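Uncharacterized protein (Starkeya novella, PDB 5I20) exports a broad range of amino acids, including L-threonine, L-methionine, L-lysine and L-glutamate, across the bacterial inner membrane. Local coordinates at residues P31-T36 against A193-L198; G74-H79 against L186-L191; F108-F111 against R116-P119; P119-G124 against A279-L284. One frame throughout, in Å; residues are numbered along the deposited sequence.

Contact 1 (P31-T36 against A193-L198); sequences PPFLLT and ALCHIL
F33 and H196 bring their CA atoms to 5.5 Å from each other where the first turn of helix 32-53 lies against the last turns of helix 181-199, the short axes running nearly antiparallel (148° between their N-to-C directions). Two flat groups carry the contact, one from each helix, and each receives an aliphatic group on a face. C195 presses CB over the middle of the F33 ring, 3.6 Å from its centroid. Its SG, placed beside the backbone N and anti to the carbonyl carbon (chi1 -78°), leans over the same face, nearer CE1 and CZ, and makes a cysteine sulfur-aromatic contact. The second pairing reverses the roles: the ring comes from helix 181-199. L34 puts CD1 almost exactly above the centre of the H196 imidazole, 3.8 Å from the centroid, a CH-pi contact. H196 gets there with CG anti to its backbone N (chi1 171°), which swings the ring toward helix 32-53, so that ND1 lies 3.3 Å from L34 CB. No hydrogen bond crosses between the segments. Polar bonding stays within the turn: P32 O accepts T36 OG1 at 2.7 Å and T36 N from the opposite face of its carbonyl plane, which fixes the threonine hydroxyl against its own helix. At this periplasmic end of the bundle, F33 N is hydrogen-bonded to E200 OE2 just beyond helix 181-199, W204 touches L34 from the loop that follows, and helix 65-88 also packs here, F83 meeting the F33 ring edge-to-face.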
loop_
_atom_site.group_PDB
_atom_site.type_symbol
_atom_site.label_atom_id
_atom_site.label_comp_id
_atom_site.label_asym_id
_atom_site.label_seq_id
_atom_site.Cartn_x
_atom_site.Cartn_y
_atom_site.Cartn_z
ATOM N N PRO A 31 17.287 6.878 6.318
ATOM C CA PRO A 31 16.342 7.794 5.667
ATOM C C PRO A 31 15.526 7.120 4.558
ATOM O O PRO A 31 16.001 6.158 3.953
ATOM C CB PRO A 31 17.257 8.884 5.102
ATOM C CG PRO A 31 18.583 8.229 4.937
ATOM C CD PRO A 31 18.689 7.252 6.064
ATOM N N PRO A 32 14.310 7.630 4.289
ATOM C CA PRO A 32 13.316 6.956 3.439
ATOM C C PRO A 32 13.729 6.712 1.984
ATOM O O PRO A 32 13.452 5.631 1.461
ATOM C CB PRO A 32 12.117 7.913 3.489
ATOM C CG PRO A 32 12.700 9.237 3.830
ATOM C CD PRO A 32 13.813 8.928 4.780
ATOM N N PHE A 33 14.355 7.690 1.339
ATOM C CA PHE A 33 14.677 7.561 -0.081
ATOM C C PHE A 33 15.763 6.524 -0.342
ATOM O O PHE A 33 15.674 5.754 -1.300
ATOM C CB PHE A 33 15.096 8.911 -0.662
ATOM C CG PHE A 33 13.943 9.749 -1.123
ATOM C CD1 PHE A 33 13.136 9.320 -2.166
ATOM C CD2 PHE A 33 13.665 10.965 -0.521
ATOM C CE1 PHE A 33 12.071 10.085 -2.597
ATOM C CE2 PHE A 33 12.600 11.737 -0.950
ATOM C CZ PHE A 33 11.803 11.296 -1.988
ATOM N N LEU A 34 16.787 6.510 0.504
ATOM C CA LEU A 34 17.831 5.500 0.401
ATOM C C LEU A 34 17.250 4.119 0.673
ATOM O O LEU A 34 17.596 3.148 0.003
ATOM C CB LEU A 34 18.973 5.788 1.374
ATOM C CG LEU A 34 20.150 4.812 1.293
ATOM C CD1 LEU A 34 20.824 4.903 -0.070
ATOM C CD2 LEU A 34 21.147 5.065 2.409
ATOM N N LEU A 35 16.359 4.042 1.656
ATOM C CA LEU A 35 15.721 2.783 2.021
ATOM C C LEU A 35 14.838 2.294 0.880
ATOM O O LEU A 35 14.726 1.093 0.633
ATOM C CB LEU A 35 14.904 2.946 3.306
ATOM C CG LEU A 35 14.345 1.677 3.957
ATOM C CD1 LEU A 35 15.470 0.756 4.409
ATOM C CD2 LEU A 35 13.430 2.025 5.125
ATOM N N THR A 36 14.221 3.240 0.183
ATOM C CA THR A 36 13.394 2.935 -0.977
ATOM C C THR A 36 14.255 2.417 -2.125
ATOM O O THR A 36 13.932 1.404 -2.748
ATOM C CB THR A 36 12.602 4.177 -1.434
ATOM O OG1 THR A 36 11.723 4.597 -0.381
ATOM C CG2 THR A 36 11.784 3.872 -2.679
ATOM N N ALA A 193 17.333 6.961 -5.651
ATOM C CA ALA A 193 18.767 7.100 -5.460
ATOM C C ALA A 193 19.188 8.542 -5.705
ATOM O O ALA A 193 20.030 9.085 -4.988
ATOM C CB ALA A 193 19.524 6.158 -6.380
ATOM N N LEU A 194 18.593 9.158 -6.722
ATOM C CA LEU A 194 18.877 10.550 -7.046
ATOM C C LEU A 194 18.379 11.478 -5.941
ATOM O O LEU A 194 19.096 12.379 -5.509
ATOM C CB LEU A 194 18.242 10.930 -8.385
ATOM C CG LEU A 194 18.492 12.361 -8.867
ATOM C CD1 LEU A 194 19.963 12.570 -9.207
ATOM C CD2 LEU A 194 17.604 12.692 -10.059
ATOM N N CYS A 195 17.149 11.246 -5.484
ATOM C CA CYS A 195 16.570 12.035 -4.397
ATOM C C CYS A 195 17.386 11.901 -3.113
ATOM O O CYS A 195 17.385 12.799 -2.271
ATOM C CB CYS A 195 15.120 11.616 -4.134
ATOM S SG CYS A 195 13.907 12.265 -5.307
ATOM N N HIS A 196 18.076 10.774 -2.967
ATOM C CA HIS A 196 18.942 10.550 -1.817
ATOM C C HIS A 196 20.144 11.489 -1.838
ATOM O O HIS A 196 20.317 12.314 -0.943
ATOM C CB HIS A 196 19.420 9.098 -1.779
ATOM C CG HIS A 196 20.479 8.839 -0.752
ATOM N ND1 HIS A 196 20.204 8.734 0.594
ATOM C CD2 HIS A 196 21.817 8.666 -0.877
ATOM C CE1 HIS A 196 21.323 8.506 1.254
ATOM N NE2 HIS A 196 22.318 8.460 0.385
ATOM N N ILE A 197 20.964 11.364 -2.876
ATOM C CA ILE A 197 22.183 12.154 -3.011
ATOM C C ILE A 197 21.917 13.655 -2.863
ATOM O O ILE A 197 22.772 14.404 -2.391
ATOM C CB ILE A 197 22.863 11.883 -4.369
ATOM C CG1 ILE A 197 23.059 10.377 -4.566
ATOM C CG2 ILE A 197 24.193 12.617 -4.475
ATOM C CD1 ILE A 197 23.748 10.015 -5.860
ATOM N N LEU A 198 20.714 14.081 -3.233
ATOM C CA LEU A 198 20.360 15.495 -3.207
ATOM C C LEU A 198 19.846 15.985 -1.850
ATOM O O LEU A 198 20.315 17.002 -1.339
ATOM C CB LEU A 198 19.310 15.788 -4.285
ATOM C CG LEU A 198 19.822 16.301 -5.635
ATOM C CD1 LEU A 198 20.968 15.449 -6.167
ATOM C CD2 LEU A 198 18.687 16.367 -6.648
#

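Contact 2 (G74-H79 against L186-L191); sequences GLFGYH and LATAAL. With OLC ((2R)-2,3-dihydroxypropyl (9Z)-octadec-9-enoate), chain G.
F76 reaches from helix 65-88 onto T188 and L191 of helix 181-199, two transmembrane helices of the basket-shaped DMT fold; the short axes run in the same general direction, 40° apart. Its CB sits against T188 CG2 at 3.8 Å, and that methyl continues along the ring edge beside CD1. Because CG is anti to the backbone N (chi1 179°), the ring stands out toward the other helix. CG and CD2 pass under L191 CD1, while CE1 comes to 3.7 Å from L191 CB. CZ, the tip, still lies 4.2 Å from L191 CB, with C195 of the same helix beside it. L191 thus lies over one face, the two side chains crossing at about a right angle. The T188 hydroxyl bonds back to F184 O in its own helix and meets L75 CB only by packing. Y78 and H79 both touch the acyl chain of a bound monoolein. The Y78 ring, which also meets W163, has CE2 3.4 Å from C11 of the lipid, and OH lies 3.1 Å from C8. Replacing Y78 by an alanine takes the ring away and would probably leave the lipid chain without its packing at C8 and C11, and W163 without this ring partner. Next to it, H79 ND1 donates to L75 O at 3.0 Å with the acceptor close to the ring plane, which fixes the imidazole's rotation and turns NE2 to lipid C4, 3.3 Å away.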
loop_
_atom_site.group_PDB
_atom_site.type_symbol
_atom_site.label_atom_id
_atom_site.label_comp_id
_atom_site.label_asym_id
_atom_site.label_seq_id
_atom_site.Cartn_x
_atom_site.Cartn_y
_atom_site.Cartn_z
ATOM N N GLY A 74 3.307 6.208 -10.819
ATOM C CA GLY A 74 2.537 5.618 -9.744
ATOM C C GLY A 74 3.387 5.334 -8.527
ATOM O O GLY A 74 3.216 5.959 -7.477
ATOM N N LEU A 75 4.319 4.399 -8.673
ATOM C CA LEU A 75 5.133 3.948 -7.549
ATOM C C LEU A 75 5.991 5.058 -6.950
ATOM O O LEU A 75 6.004 5.235 -5.732
ATOM C CB LEU A 75 6.023 2.781 -7.973
ATOM C CG LEU A 75 5.288 1.512 -8.410
ATOM C CD1 LEU A 75 6.241 0.330 -8.413
ATOM C CD2 LEU A 75 4.085 1.235 -7.516
ATOM N N PHE A 76 6.708 5.805 -7.785
ATOM C CA PHE A 76 7.571 6.857 -7.256
ATOM C C PHE A 76 6.756 8.030 -6.733
ATOM O O PHE A 76 7.104 8.630 -5.716
ATOM C CB PHE A 76 8.566 7.349 -8.307
ATOM C CG PHE A 76 9.454 8.460 -7.818
ATOM C CD1 PHE A 76 10.562 8.185 -7.027
ATOM C CD2 PHE A 76 9.177 9.782 -8.135
ATOM C CE1 PHE A 76 11.380 9.208 -6.567
ATOM C CE2 PHE A 76 9.989 10.810 -7.679
ATOM C CZ PHE A 76 11.093 10.522 -6.895
ATOM N N GLY A 77 5.676 8.354 -7.437
ATOM C CA GLY A 77 4.808 9.455 -7.063
ATOM C C GLY A 77 4.299 9.401 -5.634
ATOM O O GLY A 77 4.506 10.336 -4.864
ATOM N N TYR A 78 3.637 8.309 -5.267
ATOM C CA TYR A 78 3.019 8.231 -3.949
ATOM C C TYR A 78 4.081 8.107 -2.858
ATOM O O TYR A 78 3.859 8.517 -1.721
ATOM C CB TYR A 78 2.017 7.067 -3.885
ATOM C CG TYR A 78 2.602 5.724 -3.514
ATOM C CD1 TYR A 78 3.129 4.883 -4.485
ATOM C CD2 TYR A 78 2.603 5.286 -2.196
ATOM C CE1 TYR A 78 3.656 3.653 -4.151
ATOM C CE2 TYR A 78 3.131 4.062 -1.853
ATOM C CZ TYR A 78 3.653 3.247 -2.833
ATOM O OH TYR A 78 4.179 2.023 -2.495
ATOM N N HIS A 79 5.241 7.560 -3.216
ATOM C CA HIS A 79 6.385 7.502 -2.304
ATOM C C HIS A 79 6.930 8.890 -1.967
ATOM O O HIS A 79 7.168 9.207 -0.803
ATOM C CB HIS A 79 7.504 6.656 -2.908
ATOM C CG HIS A 79 7.528 5.244 -2.417
ATOM N ND1 HIS A 79 6.838 4.227 -3.041
ATOM C CD2 HIS A 79 8.162 4.678 -1.363
ATOM C CE1 HIS A 79 7.044 3.096 -2.391
ATOM N NE2 HIS A 79 7.846 3.341 -1.371
ATOM N N LEU A 186 12.680 -0.832 -10.360
ATOM C CA LEU A 186 14.058 -0.452 -10.654
ATOM C C LEU A 186 14.153 1.023 -11.023
ATOM O O LEU A 186 15.068 1.721 -10.583
ATOM C CB LEU A 186 14.631 -1.318 -11.777
ATOM C CG LEU A 186 14.844 -2.793 -11.425
ATOM C CD1 LEU A 186 15.361 -3.575 -12.623
ATOM C CD2 LEU A 186 15.785 -2.934 -10.236
ATOM N N ALA A 187 13.203 1.493 -11.824
ATOM C CA ALA A 187 13.149 2.904 -12.191
ATOM C C ALA A 187 12.906 3.767 -10.958
ATOM O O ALA A 187 13.558 4.797 -10.774
ATOM C CB ALA A 187 12.068 3.146 -13.233
ATOM N N THR A 188 11.972 3.339 -10.110
ATOM C CA THR A 188 11.683 4.045 -8.865
ATOM C C THR A 188 12.907 4.064 -7.954
ATOM O O THR A 188 13.184 5.064 -7.293
ATOM C CB THR A 188 10.499 3.409 -8.105
ATOM O OG1 THR A 188 9.338 3.402 -8.943
ATOM C CG2 THR A 188 10.193 4.187 -6.835
ATOM N N ALA A 189 13.637 2.955 -7.927
ATOM C CA ALA A 189 14.859 2.869 -7.135
ATOM C C ALA A 189 15.924 3.820 -7.674
ATOM O O ALA A 189 16.645 4.454 -6.904
ATOM C CB ALA A 189 15.383 1.442 -7.116
ATOM N N ALA A 190 16.020 3.916 -8.996
ATOM C CA ALA A 190 16.990 4.809 -9.620
ATOM C C ALA A 190 16.691 6.263 -9.270
ATOM O O ALA A 190 17.595 7.029 -8.931
ATOM C CB ALA A 190 17.003 4.615 -11.129
ATOM N N LEU A 191 15.416 6.635 -9.349
ATOM C CA LEU A 191 14.987 7.984 -8.994
ATOM C C LEU A 191 15.172 8.258 -7.501
ATOM O O LEU A 191 15.612 9.341 -7.113
ATOM C CB LEU A 191 13.523 8.202 -9.388
ATOM C CG LEU A 191 13.212 8.252 -10.885
ATOM C CD1 LEU A 191 11.712 8.337 -11.115
ATOM C CD2 LEU A 191 13.921 9.428 -11.539
HETATM C C10 OLC G . 0.139 1.076 -0.047
HETATM C C9 OLC G . 1.121 -0.028 -0.226
HETATM C C11 OLC G . 0.597 2.485 -0.192
HETATM C C8 OLC G . 2.548 0.282 -0.523
HETATM C C16 OLC G . 0.738 4.202 4.561
HETATM C C12 OLC G . -0.232 3.376 0.670
HETATM C C7 OLC G . 3.378 0.147 0.708
HETATM C C15 OLC G . 1.211 4.973 3.374
HETATM C C13 OLC G . 0.566 4.577 1.052
HETATM C C6 OLC G . 4.808 0.419 0.380
HETATM C C14 OLC G . 0.109 5.090 2.375
HETATM C C5 OLC G . 5.306 1.555 1.207
HETATM C C4 OLC G . 6.799 1.577 1.196
HETATM C C3 OLC G . 7.294 2.583 2.181
HETATM C C2 OLC G . 8.774 2.459 2.317
#

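Contact 3 (F108-F111 against R116-P119); sequences FSAF and RLRP. With SO4 (sulfate ion), chain K.
L117 makes the 116-119 side of this contact, and it does so in an unusual conformation, its first torsion (-123°) far from any staggered position. The loop side chain spans A110 and S109, with CD1 3.8 Å from A110 CB and CG 3.9 Å from S109 OG. The touch is purely van der Waals, for the serine hydroxyl is bonded elsewhere. S109 OG sits between its backbone N and carbonyl carbon (chi1 69°), the orientation from which it reaches back to V106 O one turn earlier. Within the same segment F111 N bonds to F108 O. The contact spans the short cytoplasmic connection between two membrane-spanning helices, and the chain leaves it through R118, the N-cap residue of helix 119-136, with P119 in the first turn. H121 ND1 is hydrogen-bonded to R118 N, one half of the exchange seen in a capping box. The R118 chain, extended from CG to NE, carries its guanidinium to a sulfate, probably from the crystallisation liquor. NH2 bonds to sulfate O2 at 3.1 Å with an N-H...O angle of 145°, and the sulfur lies in the guanidinium plane, off its edge. NH1 makes a salt bridge with E289, while R286 comes up near NH2. A leucine in place of R118 would probably leave the sulfate without this donor and E289 without this salt bridge. Farther back along the loop, R116 O is hydrogen-bonded to R238 NH2 of helix 237-243.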
loop_
_atom_site.group_PDB
_atom_site.type_symbol
_atom_site.label_atom_id
_atom_site.label_comp_id
_atom_site.label_asym_id
_atom_site.label_seq_id
_atom_site.Cartn_x
_atom_site.Cartn_y
_atom_site.Cartn_z
ATOM N N PHE A 108 -13.188 4.937 -6.923
ATOM C CA PHE A 108 -12.666 5.090 -8.281
ATOM C C PHE A 108 -12.928 3.858 -9.147
ATOM O O PHE A 108 -12.821 3.925 -10.372
ATOM C CB PHE A 108 -11.161 5.396 -8.257
ATOM C CG PHE A 108 -10.815 6.723 -7.632
ATOM C CD1 PHE A 108 -11.782 7.697 -7.446
ATOM C CD2 PHE A 108 -9.517 6.995 -7.231
ATOM C CE1 PHE A 108 -11.461 8.916 -6.867
ATOM C CE2 PHE A 108 -9.192 8.213 -6.655
ATOM C CZ PHE A 108 -10.164 9.172 -6.474
ATOM N N SER A 109 -13.277 2.737 -8.519
ATOM C CA SER A 109 -13.542 1.505 -9.261
ATOM C C SER A 109 -14.835 1.616 -10.059
ATOM O O SER A 109 -15.085 0.820 -10.965
ATOM C CB SER A 109 -13.609 0.301 -8.318
ATOM O OG SER A 109 -14.758 0.357 -7.493
ATOM N N ALA A 110 -15.651 2.612 -9.728
ATOM C CA ALA A 110 -16.902 2.848 -10.444
ATOM C C ALA A 110 -16.641 3.357 -11.860
ATOM O O ALA A 110 -17.523 3.310 -12.714
ATOM C CB ALA A 110 -17.773 3.833 -9.679
ATOM N N PHE A 111 -15.427 3.839 -12.108
ATOM C CA PHE A 111 -15.054 4.320 -13.435
ATOM C C PHE A 111 -14.625 3.172 -14.351
ATOM O O PHE A 111 -14.449 3.365 -15.551
ATOM C CB PHE A 111 -13.929 5.358 -13.340
ATOM C CG PHE A 111 -14.322 6.620 -12.620
ATOM C CD1 PHE A 111 -15.650 7.006 -12.532
ATOM C CD2 PHE A 111 -13.356 7.424 -12.035
ATOM C CE1 PHE A 111 -16.008 8.170 -11.868
ATOM C CE2 PHE A 111 -13.707 8.588 -11.373
ATOM C CZ PHE A 111 -15.034 8.961 -11.289
ATOM N N ARG A 116 -19.352 -2.844 -11.382
ATOM C CA ARG A 116 -20.532 -2.149 -10.880
ATOM C C ARG A 116 -20.412 -1.948 -9.373
ATOM O O ARG A 116 -20.377 -2.918 -8.614
ATOM C CB ARG A 116 -21.806 -2.929 -11.214
ATOM N N LEU A 117 -20.339 -0.692 -8.944
ATOM C CA LEU A 117 -20.212 -0.370 -7.524
ATOM C C LEU A 117 -21.548 -0.533 -6.809
ATOM O O LEU A 117 -22.534 0.106 -7.171
ATOM C CB LEU A 117 -19.698 1.060 -7.338
ATOM C CG LEU A 117 -18.421 1.316 -6.530
ATOM C CD1 LEU A 117 -18.347 2.782 -6.121
ATOM C CD2 LEU A 117 -18.323 0.410 -5.313
ATOM N N ARG A 118 -21.581 -1.390 -5.795
ATOM C CA ARG A 118 -22.790 -1.580 -5.002
ATOM C C ARG A 118 -22.656 -0.856 -3.664
ATOM O O ARG A 118 -21.542 -0.628 -3.193
ATOM C CB ARG A 118 -23.070 -3.072 -4.782
ATOM C CG ARG A 118 -23.201 -3.872 -6.072
ATOM C CD ARG A 118 -23.587 -5.321 -5.798
ATOM N NE ARG A 118 -23.495 -6.153 -6.995
ATOM C CZ ARG A 118 -24.440 -6.237 -7.926
ATOM N NH1 ARG A 118 -25.560 -5.537 -7.806
ATOM N NH2 ARG A 118 -24.265 -7.024 -8.981
ATOM N N PRO A 119 -23.794 -0.468 -3.066
ATOM C CA PRO A 119 -23.821 0.187 -1.753
ATOM C C PRO A 119 -23.011 -0.548 -0.686
ATOM O O PRO A 119 -22.399 0.100 0.159
ATOM C CB PRO A 119 -25.306 0.179 -1.397
ATOM C CG PRO A 119 -25.995 0.261 -2.721
ATOM C CD PRO A 119 -25.131 -0.506 -3.689
HETATM S S SO4 K . -20.900 -8.803 -9.038
HETATM O O1 SO4 K . -21.865 -9.722 -9.632
HETATM O O2 SO4 K . -21.227 -7.435 -9.429
HETATM O O3 SO4 K . -20.952 -8.921 -7.584
HETATM O O4 SO4 K . -19.559 -9.132 -9.508
#

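Contact 4 (P119-G124 against A279-L284); sequences PAHVAG and AVATLL
A120 O, facing V280 and A281, accepts the backbone N-H of G124 at 2.8 Å, and two methyl groups of the opposing helix close in on the same oxygen. V280 CG1 lies 3.7 Å from A120 O and A281 CB 3.8 Å from it, packing contacts beside an ordinary helical bond. The relation also runs the other way, since A120 CB rests 3.5 Å from V280 O. Small side chains on both helices let methyl and carbonyl groups pack directly. The CA atoms of H121 and A281 are indeed just 4.7 Å apart. G124 belongs to the same close approach: a CB built on it would point at the other helix and end 3.0 Å from A281 CB, a tight approach. V280 has CG1 anti to its backbone N (chi1 163°), and this directs that branch onto A120 while CG2 stays beside the backbone N. H121 joins in through its ring edge. Its CB bond leaves away from helix 265-282, yet the imidazole turns back, so that CD2 lies 3.6 Å from A281 O near the ring plane, a contact without a hydrogen bond. A sulfate, probably from the crystallisation liquor, lies about 5 Å from this side chain at the nearest atoms. At the cytoplasmic side, where helix 119-136 starts and helix 265-282 finishes, helix 237-243 packs against both: R238 touches H121, L239 and V242 lie on A281, and L239 also reaches T282.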
loop_
_atom_site.group_PDB
_atom_site.type_symbol
_atom_site.label_atom_id
_atom_site.label_comp_id
_atom_site.label_asym_id
_atom_site.label_seq_id
_atom_site.Cartn_x
_atom_site.Cartn_y
_atom_site.Cartn_z
ATOM N N PRO A 119 -23.794 -0.468 -3.066
ATOM C CA PRO A 119 -23.821 0.187 -1.753
ATOM C C PRO A 119 -23.011 -0.548 -0.686
ATOM O O PRO A 119 -22.399 0.100 0.159
ATOM C CB PRO A 119 -25.306 0.179 -1.397
ATOM C CG PRO A 119 -25.995 0.261 -2.721
ATOM C CD PRO A 119 -25.131 -0.506 -3.689
ATOM N N ALA A 120 -23.003 -1.875 -0.737
ATOM C CA ALA A 120 -22.309 -2.683 0.261
ATOM C C ALA A 120 -20.793 -2.487 0.212
ATOM O O ALA A 120 -20.119 -2.510 1.244
ATOM C CB ALA A 120 -22.657 -4.149 0.076
ATOM N N HIS A 121 -20.264 -2.301 -0.993
ATOM C CA HIS A 121 -18.842 -2.038 -1.169
ATOM C C HIS A 121 -18.442 -0.734 -0.485
ATOM O O HIS A 121 -17.456 -0.682 0.251
ATOM C CB HIS A 121 -18.485 -1.988 -2.656
ATOM C CG HIS A 121 -18.775 -3.259 -3.387
ATOM N ND1 HIS A 121 -19.325 -3.289 -4.650
ATOM C CD2 HIS A 121 -18.594 -4.555 -3.027
ATOM C CE1 HIS A 121 -19.472 -4.543 -5.038
ATOM N NE2 HIS A 121 -19.034 -5.330 -4.069
ATOM N N VAL A 122 -19.221 0.315 -0.728
ATOM C CA VAL A 122 -18.959 1.618 -0.131
ATOM C C VAL A 122 -19.124 1.563 1.389
ATOM O O VAL A 122 -18.295 2.091 2.130
ATOM C CB VAL A 122 -19.883 2.700 -0.729
ATOM C CG1 VAL A 122 -19.743 4.014 0.024
ATOM C CG2 VAL A 122 -19.572 2.893 -2.209
ATOM N N ALA A 123 -20.184 0.906 1.847
ATOM C CA ALA A 123 -20.420 0.738 3.277
ATOM C C ALA A 123 -19.308 -0.074 3.937
ATOM O O ALA A 123 -18.906 0.213 5.062
ATOM C CB ALA A 123 -21.758 0.077 3.513
ATOM N N GLY A 124 -18.819 -1.092 3.236
ATOM C CA GLY A 124 -17.736 -1.916 3.741
ATOM C C GLY A 124 -16.466 -1.106 3.903
ATOM O O GLY A 124 -15.759 -1.232 4.901
ATOM N N ALA A 279 -17.348 -8.584 5.482
ATOM C CA ALA A 279 -18.470 -9.510 5.357
ATOM C C ALA A 279 -19.622 -8.884 4.578
ATOM O O ALA A 279 -20.247 -9.534 3.745
ATOM C CB ALA A 279 -18.940 -9.955 6.730
ATOM N N VAL A 280 -19.896 -7.616 4.863
ATOM C CA VAL A 280 -20.928 -6.860 4.169
ATOM C C VAL A 280 -20.626 -6.749 2.673
ATOM O O VAL A 280 -21.515 -6.905 1.837
ATOM C CB VAL A 280 -21.075 -5.441 4.778
ATOM C CG1 VAL A 280 -21.813 -4.508 3.831
ATOM C CG2 VAL A 280 -21.781 -5.514 6.121
ATOM N N ALA A 281 -19.364 -6.495 2.342
ATOM C CA ALA A 281 -18.967 -6.263 0.958
ATOM C C ALA A 281 -18.797 -7.559 0.164
ATOM O O ALA A 281 -18.895 -7.558 -1.060
ATOM C CB ALA A 281 -17.679 -5.450 0.916
ATOM N N THR A 282 -18.542 -8.661 0.859
ATOM C CA THR A 282 -18.323 -9.938 0.189
ATOM C C THR A 282 -19.582 -10.803 0.177
ATOM O O THR A 282 -20.030 -11.247 -0.877
ATOM C CB THR A 282 -17.185 -10.734 0.848
ATOM O OG1 THR A 282 -16.022 -9.904 0.966
ATOM C CG2 THR A 282 -16.839 -11.960 0.014
ATOM N N LEU A 283 -20.149 -11.042 1.353
ATOM C CA LEU A 283 -21.281 -11.951 1.480
ATOM C C LEU A 283 -22.613 -11.306 1.113
ATOM O O LEU A 283 -23.482 -11.951 0.531
ATOM C CB LEU A 283 -21.364 -12.493 2.909
ATOM C CG LEU A 283 -20.129 -13.221 3.434
ATOM C CD1 LEU A 283 -20.371 -13.720 4.850
ATOM C CD2 LEU A 283 -19.757 -14.368 2.511
ATOM N N LEU A 284 -22.767 -10.034 1.460
ATOM C CA LEU A 284 -24.068 -9.381 1.403
ATOM C C LEU A 284 -24.224 -8.415 0.229
ATOM O O LEU A 284 -25.284 -7.816 0.060
ATOM C CB LEU A 284 -24.325 -8.638 2.717
ATOM C CG LEU A 284 -25.088 -9.365 3.831
ATOM C CD1 LEU A 284 -24.711 -10.836 3.919
ATOM C CD2 LEU A 284 -24.852 -8.674 5.170
#

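Overall arrangement
Contacts 1 and 2 share helix 181-199 and touch each other, C195 SG lying 3.7 Å from F76 CZ, so F33, C195, F76 and L191 form one continuous apolar layer. Contacts 3 and 4 meet on the opposite side of the chain's centre from contact 1, sharing P119, where the loop passes into helix 119-136; the centres of contacts 1 and 4 are about 40 Å apart. Chemistry follows position. Contacts 1 and 2, partly buried, pack aromatic faces against aliphatic groups. Contact 4, the more buried one, relies on small residues and closely spaced backbones. Contact 3, a loop at the cytoplasmic surface, has one leucine packed on A110 and S109, and charged neighbours.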